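Local coordinates for protein MGS-MChE2 (Uncultured bacterium, PDB 5JD6) that probably hydrolyses ester bonds, as an esterase of the alpha/beta hydrolase fold found in a lagoon-sediment metagenome, at residues A[24-29]-A[51-56]; A[62-67]-A[173-178]. One frame throughout, in Å; residues are numbered along the deposited sequence.

Contact 1: A[24-29]-A[51-56]; sequences ILHGLM and IPELPL
Ile24 and Ile51 meet side by side near the C-terminal ends of strands 20-25 and 47-52, the two parallel strands of a beta-alpha-beta unit in the alpha/beta hydrolase fold. His26 and Gly27 follow the first strand, consistent with the HG motif of the oxyanion-hole loop in this fold. The two isoleucine side chains point the same way. CB of Ile24 lies 3.9 Å from CG1 of Ile51, and their CD1 atoms stand 4.1 Å apart. Val38 and Ile39 of the connecting helix 36-41 pack on Ile24 and Ile51 respectively. An alanine in place of Ile51 would keep CB but would probably open a gap beside Ile24, which CG1, CG2 and CD1 now touch, and probably next to Ile39. One residue on, CD of Pro52 sits 3.3 Å from O of Ile24. Beyond, the two segments run on without regular structure. Leu25 and Leu54 cross at about a right angle, with CD2 of Leu25 3.8 Å from CD1 of Leu54. NE2 of His26 gives a weak hydrogen bond of 3.0 Å to OE1 of Glu53. The N-H...O angle is a bent 122°, and ring and carboxylate planes are turned 38° apart. CB of Glu53 starts away from the 24-29 segment, but the chain bends at chi2 (-51°), which turns CD back toward the ring. Farther along, CD2 of Leu28 rests 3.8 Å from CG of Leu56. The bent bond probably ties the histidine ring only lightly, and apolar packing of Ile24, Leu25 and Leu28 carries most of the contact.

Contact 2: A[62-67]-A[173-178]; sequences LKTSVG and LAIAKS
Ser178 meets Ser65 and Val66 at the point where helix 66-80 begins. Its CB faces the 62-67 segment and lies 3.8 Å from CA of Ser65. OG is anti to the backbone N (chi1 171°) and accepts a hydrogen bond of 2.9 Å from N of Val66. The bond is nearly straight, with an N-H...O angle of 165°. The same OG packs 3.2 Å from CB of Ser65 and 3.7 Å from CG2 of Val66. Ser65 holds the N-cap position, and its own OG is hydrogen-bonded to OG1 of Thr68. Ser178 therefore takes up a backbone N-H of the first helical turn from outside that helix. One turn earlier, CB of Ala174 touches CD1 of the poorly ordered Leu62 at 3.8 Å. CG2 of Thr64 packs 3.5 Å from CG1 of Ile175. OG1 of Thr64 instead makes a weak hydrogen bond to O of Met59. The contact sets helix 169-181 against the start of helix 66-80. Phe69 of helix 66-80 touches both Thr64 and Ile175, while helix 92-103 adds Leu92 against Ile175 and Ile96 and Leu99 against Val66.

Both segments of contact 1 precede those of contact 2 in the chain. Their centres are about 14 Å apart. Contact 1 is buried at the ends of two neighbouring parallel strands of the central sheet. Contact 2 is partly buried and lies farther out, about 17 Å from the chain centre. Strand 47-52 and helix 66-80 are successive elements, joined by a loop that carries part of each contact. They also touch: O of Leu56 lies 3.5 Å from CG2 of Thr64, and CD2 of Leu28 lies 4.0 Å from CD1 of Ile175. Helix 66-80, whose start belongs to contact 2, also packs on contact 1; helix 92-103 touches both. Continuous packing thus joins the strand-end loops to helix 169-181.

Contact 1: A[24-29]-A[51-56]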
loop_
_atom_site.group_PDB
_atom_site.type_symbol
_atom_site.label_atom_id
_atom_site.label_comp_id
_atom_site.label_asym_id
_atom_site.label_seq_id
_atom_site.Cartn_x
_atom_site.Cartn_y
_atom_site.Cartn_z
ATOM N N ILE A 24 5.469 -1.827 -3.300
ATOM C CA ILE A 24 4.021 -1.972 -3.260
ATOM C C ILE A 24 3.547 -2.763 -2.045
ATOM O O ILE A 24 4.015 -3.872 -1.796
ATOM C CB ILE A 24 3.508 -2.665 -4.535
ATOM C CG1 ILE A 24 3.633 -1.727 -5.736
ATOM C CG2 ILE A 24 2.070 -3.110 -4.360
ATOM C CD1 ILE A 24 3.142 -2.332 -7.032
ATOM N N LEU A 25 2.613 -2.187 -1.294
ATOM C CA LEU A 25 2.031 -2.867 -0.144
ATOM C C LEU A 25 0.562 -3.197 -0.383
ATOM O O LEU A 25 -0.289 -2.308 -0.400
ATOM C CB LEU A 25 2.171 -2.012 1.113
ATOM C CG LEU A 25 3.594 -1.739 1.595
ATOM C CD1 LEU A 25 3.567 -0.861 2.833
ATOM C CD2 LEU A 25 4.317 -3.045 1.875
ATOM N N HIS A 26 0.270 -4.480 -0.571
ATOM C CA HIS A 26 -1.103 -4.930 -0.761
ATOM C C HIS A 26 -1.769 -5.184 0.590
ATOM O O HIS A 26 -1.101 -5.217 1.623
ATOM C CB HIS A 26 -1.142 -6.192 -1.625
ATOM C CG HIS A 26 -0.596 -7.409 -0.941
ATOM N ND1 HIS A 26 -1.373 -8.509 -0.652
ATOM C CD2 HIS A 26 0.647 -7.692 -0.488
ATOM C CE1 HIS A 26 -0.630 -9.422 -0.051
ATOM N NE2 HIS A 26 0.598 -8.952 0.061
ATOM N N GLY A 27 -3.087 -5.363 0.579
ATOM C CA GLY A 27 -3.836 -5.565 1.807
ATOM C C GLY A 27 -3.951 -7.021 2.220
ATOM O O GLY A 27 -3.115 -7.847 1.856
ATOM N N LEU A 28 -4.991 -7.331 2.988
ATOM C CA LEU A 28 -5.238 -8.694 3.448
ATOM C C LEU A 28 -5.869 -9.545 2.349
ATOM O O LEU A 28 -5.485 -10.695 2.145
ATOM C CB LEU A 28 -6.140 -8.690 4.684
ATOM C CG LEU A 28 -5.590 -8.023 5.946
ATOM C CD1 LEU A 28 -6.646 -7.996 7.038
ATOM C CD2 LEU A 28 -4.338 -8.741 6.426
ATOM N N MET A 29 -6.843 -8.967 1.651
ATOM C CA MET A 29 -7.492 -9.621 0.519
ATOM C C MET A 29 -6.480 -9.930 -0.579
ATOM O O MET A 29 -6.637 -10.879 -1.352
ATOM C CB MET A 29 -8.619 -8.734 -0.028
ATOM C CG MET A 29 -8.640 -8.591 -1.547
ATOM S SD MET A 29 -10.009 -7.600 -2.174
ATOM C CE MET A 29 -9.601 -7.532 -3.917
ATOM N N ILE A 51 7.240 -5.975 -4.868
ATOM C CA ILE A 51 6.061 -6.321 -4.084
ATOM C C ILE A 51 6.402 -7.349 -3.013
ATOM O O ILE A 51 6.349 -8.552 -3.260
ATOM C CB ILE A 51 4.927 -6.866 -4.971
ATOM C CG1 ILE A 51 4.762 -5.999 -6.220
ATOM C CG2 ILE A 51 3.626 -6.933 -4.189
ATOM C CD1 ILE A 51 3.612 -6.416 -7.097
ATOM N N PRO A 52 6.764 -6.870 -1.812
ATOM C CA PRO A 52 7.123 -7.743 -0.691
ATOM C C PRO A 52 5.906 -8.356 -0.014
ATOM O O PRO A 52 4.865 -7.706 0.090
ATOM C CB PRO A 52 7.851 -6.797 0.261
ATOM C CG PRO A 52 7.220 -5.474 0.006
ATOM C CD PRO A 52 6.902 -5.445 -1.466
ATOM N N GLU A 53 6.036 -9.599 0.438
ATOM C CA GLU A 53 4.962 -10.237 1.185
ATOM C C GLU A 53 5.145 -10.020 2.677
ATOM O O GLU A 53 6.050 -10.579 3.295
ATOM C CB GLU A 53 4.886 -11.729 0.862
ATOM C CG GLU A 53 4.636 -11.978 -0.606
ATOM C CD GLU A 53 3.450 -11.179 -1.112
ATOM O OE1 GLU A 53 2.354 -11.282 -0.518
ATOM O OE2 GLU A 53 3.632 -10.414 -2.079
ATOM N N LEU A 54 4.279 -9.187 3.241
ATOM C CA LEU A 54 4.332 -8.866 4.656
ATOM C C LEU A 54 3.901 -10.063 5.496
ATOM O O LEU A 54 3.077 -10.868 5.062
ATOM C CB LEU A 54 3.451 -7.652 4.958
ATOM C CG LEU A 54 3.785 -6.389 4.160
ATOM C CD1 LEU A 54 2.921 -5.223 4.616
ATOM C CD2 LEU A 54 5.263 -6.050 4.274
ATOM N N PRO A 55 4.475 -10.192 6.700
ATOM C CA PRO A 55 4.123 -11.272 7.627
ATOM C C PRO A 55 2.840 -10.974 8.400
ATOM O O PRO A 55 2.879 -10.882 9.627
ATOM C CB PRO A 55 5.327 -11.320 8.567
ATOM C CG PRO A 55 5.820 -9.918 8.593
ATOM C CD PRO A 55 5.589 -9.371 7.209
ATOM N N LEU A 56 1.725 -10.832 7.688
ATOM C CA LEU A 56 0.451 -10.487 8.314
ATOM C C LEU A 56 0.009 -11.526 9.341
ATOM O O LEU A 56 -0.433 -11.176 10.433
ATOM C CB LEU A 56 -0.646 -10.317 7.256
ATOM C CG LEU A 56 -0.593 -9.113 6.308
ATOM C CD1 LEU A 56 -0.033 -7.884 7.013
ATOM C CD2 LEU A 56 0.218 -9.430 5.063
#

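Contact 2: A[62-67]-A[173-178]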
loop_
_atom_site.group_PDB
_atom_site.type_symbol
_atom_site.label_atom_id
_atom_site.label_comp_id
_atom_site.label_asym_id
_atom_site.label_seq_id
_atom_site.Cartn_x
_atom_site.Cartn_y
_atom_site.Cartn_z
ATOM N N LEU A 62 1.710 -12.991 19.075
ATOM C CA LEU A 62 1.274 -11.624 19.235
ATOM C C LEU A 62 2.156 -10.379 19.227
ATOM O O LEU A 62 2.175 -9.574 20.148
ATOM C CB LEU A 62 0.165 -11.541 20.266
ATOM C CG LEU A 62 -1.256 -11.500 19.691
ATOM C CD1 LEU A 62 -1.317 -11.063 18.231
ATOM C CD2 LEU A 62 -2.086 -12.746 19.941
ATOM N N LYS A 63 2.855 -10.227 18.134
ATOM C CA LYS A 63 3.577 -9.001 17.782
ATOM C C LYS A 63 2.920 -8.449 16.524
ATOM O O LYS A 63 3.501 -7.656 15.780
ATOM C CB LYS A 63 5.072 -9.245 17.550
ATOM C CG LYS A 63 5.992 -8.468 18.487
ATOM C CD LYS A 63 7.367 -8.263 17.872
ATOM C CE LYS A 63 7.313 -7.279 16.714
ATOM N NZ LYS A 63 8.655 -7.051 16.111
ATOM N N THR A 64 1.691 -8.900 16.303
ATOM C CA THR A 64 0.934 -8.593 15.104
ATOM C C THR A 64 0.256 -7.235 15.216
ATOM O O THR A 64 -0.846 -7.120 15.751
ATOM C CB THR A 64 -0.124 -9.677 14.836
ATOM O OG1 THR A 64 0.493 -10.970 14.882
ATOM C CG2 THR A 64 -0.762 -9.476 13.478
ATOM N N SER A 65 0.929 -6.208 14.711
ATOM C CA SER A 65 0.392 -4.858 14.724
ATOM C C SER A 65 0.805 -4.110 13.464
ATOM O O SER A 65 1.718 -4.529 12.753
ATOM C CB SER A 65 0.863 -4.102 15.969
ATOM O OG SER A 65 2.277 -4.048 16.030
ATOM N N VAL A 66 0.120 -3.004 13.190
ATOM C CA VAL A 66 0.426 -2.173 12.035
ATOM C C VAL A 66 1.838 -1.604 12.159
ATOM O O VAL A 66 2.551 -1.453 11.164
ATOM C CB VAL A 66 -0.606 -1.036 11.884
ATOM C CG1 VAL A 66 -0.244 -0.116 10.731
ATOM C CG2 VAL A 66 -1.990 -1.621 11.674
ATOM N N GLY A 67 2.244 -1.313 13.391
ATOM C CA GLY A 67 3.584 -0.825 13.665
ATOM C C GLY A 67 4.657 -1.834 13.306
ATOM O O GLY A 67 5.723 -1.469 12.810
ATOM N N LEU A 173 -8.141 -10.076 14.022
ATOM C CA LEU A 173 -8.703 -9.221 15.059
ATOM C C LEU A 173 -7.621 -8.345 15.683
ATOM O O LEU A 173 -7.859 -7.181 16.000
ATOM C CB LEU A 173 -9.388 -10.060 16.138
ATOM C CG LEU A 173 -10.712 -10.719 15.748
ATOM C CD1 LEU A 173 -11.145 -11.707 16.816
ATOM C CD2 LEU A 173 -11.785 -9.666 15.522
ATOM N N ALA A 174 -6.433 -8.915 15.853
ATOM C CA ALA A 174 -5.298 -8.179 16.399
ATOM C C ALA A 174 -4.886 -7.043 15.469
ATOM O O ALA A 174 -4.567 -5.946 15.928
ATOM C CB ALA A 174 -4.125 -9.116 16.643
ATOM N N ILE A 175 -4.898 -7.312 14.166
ATOM C CA ILE A 175 -4.554 -6.302 13.167
ATOM C C ILE A 175 -5.563 -5.161 13.163
ATOM O O ILE A 175 -5.186 -3.990 13.201
ATOM C CB ILE A 175 -4.481 -6.901 11.747
ATOM C CG1 ILE A 175 -3.330 -7.900 11.643
ATOM C CG2 ILE A 175 -4.299 -5.803 10.712
ATOM C CD1 ILE A 175 -3.303 -8.666 10.337
ATOM N N ALA A 176 -6.845 -5.513 13.116
ATOM C CA ALA A 176 -7.920 -4.524 13.095
ATOM C C ALA A 176 -7.882 -3.636 14.333
ATOM O O ALA A 176 -7.987 -2.413 14.233
ATOM C CB ALA A 176 -9.270 -5.213 12.978
ATOM N N LYS A 177 -7.737 -4.262 15.498
ATOM C CA LYS A 177 -7.611 -3.533 16.755
ATOM C C LYS A 177 -6.427 -2.576 16.701
ATOM O O LYS A 177 -6.545 -1.407 17.063
ATOM C CB LYS A 177 -7.455 -4.507 17.925
ATOM C CG LYS A 177 -7.140 -3.843 19.254
ATOM C CD LYS A 177 -6.789 -4.879 20.310
ATOM C CE LYS A 177 -6.352 -4.223 21.608
ATOM N NZ LYS A 177 -5.997 -5.231 22.646
ATOM N N SER A 178 -5.289 -3.081 16.236
ATOM C CA SER A 178 -4.082 -2.274 16.092
ATOM C C SER A 178 -4.266 -1.149 15.077
ATOM O O SER A 178 -3.775 -0.038 15.275
ATOM C CB SER A 178 -2.902 -3.156 15.681
ATOM O OG SER A 178 -1.774 -2.370 15.336
#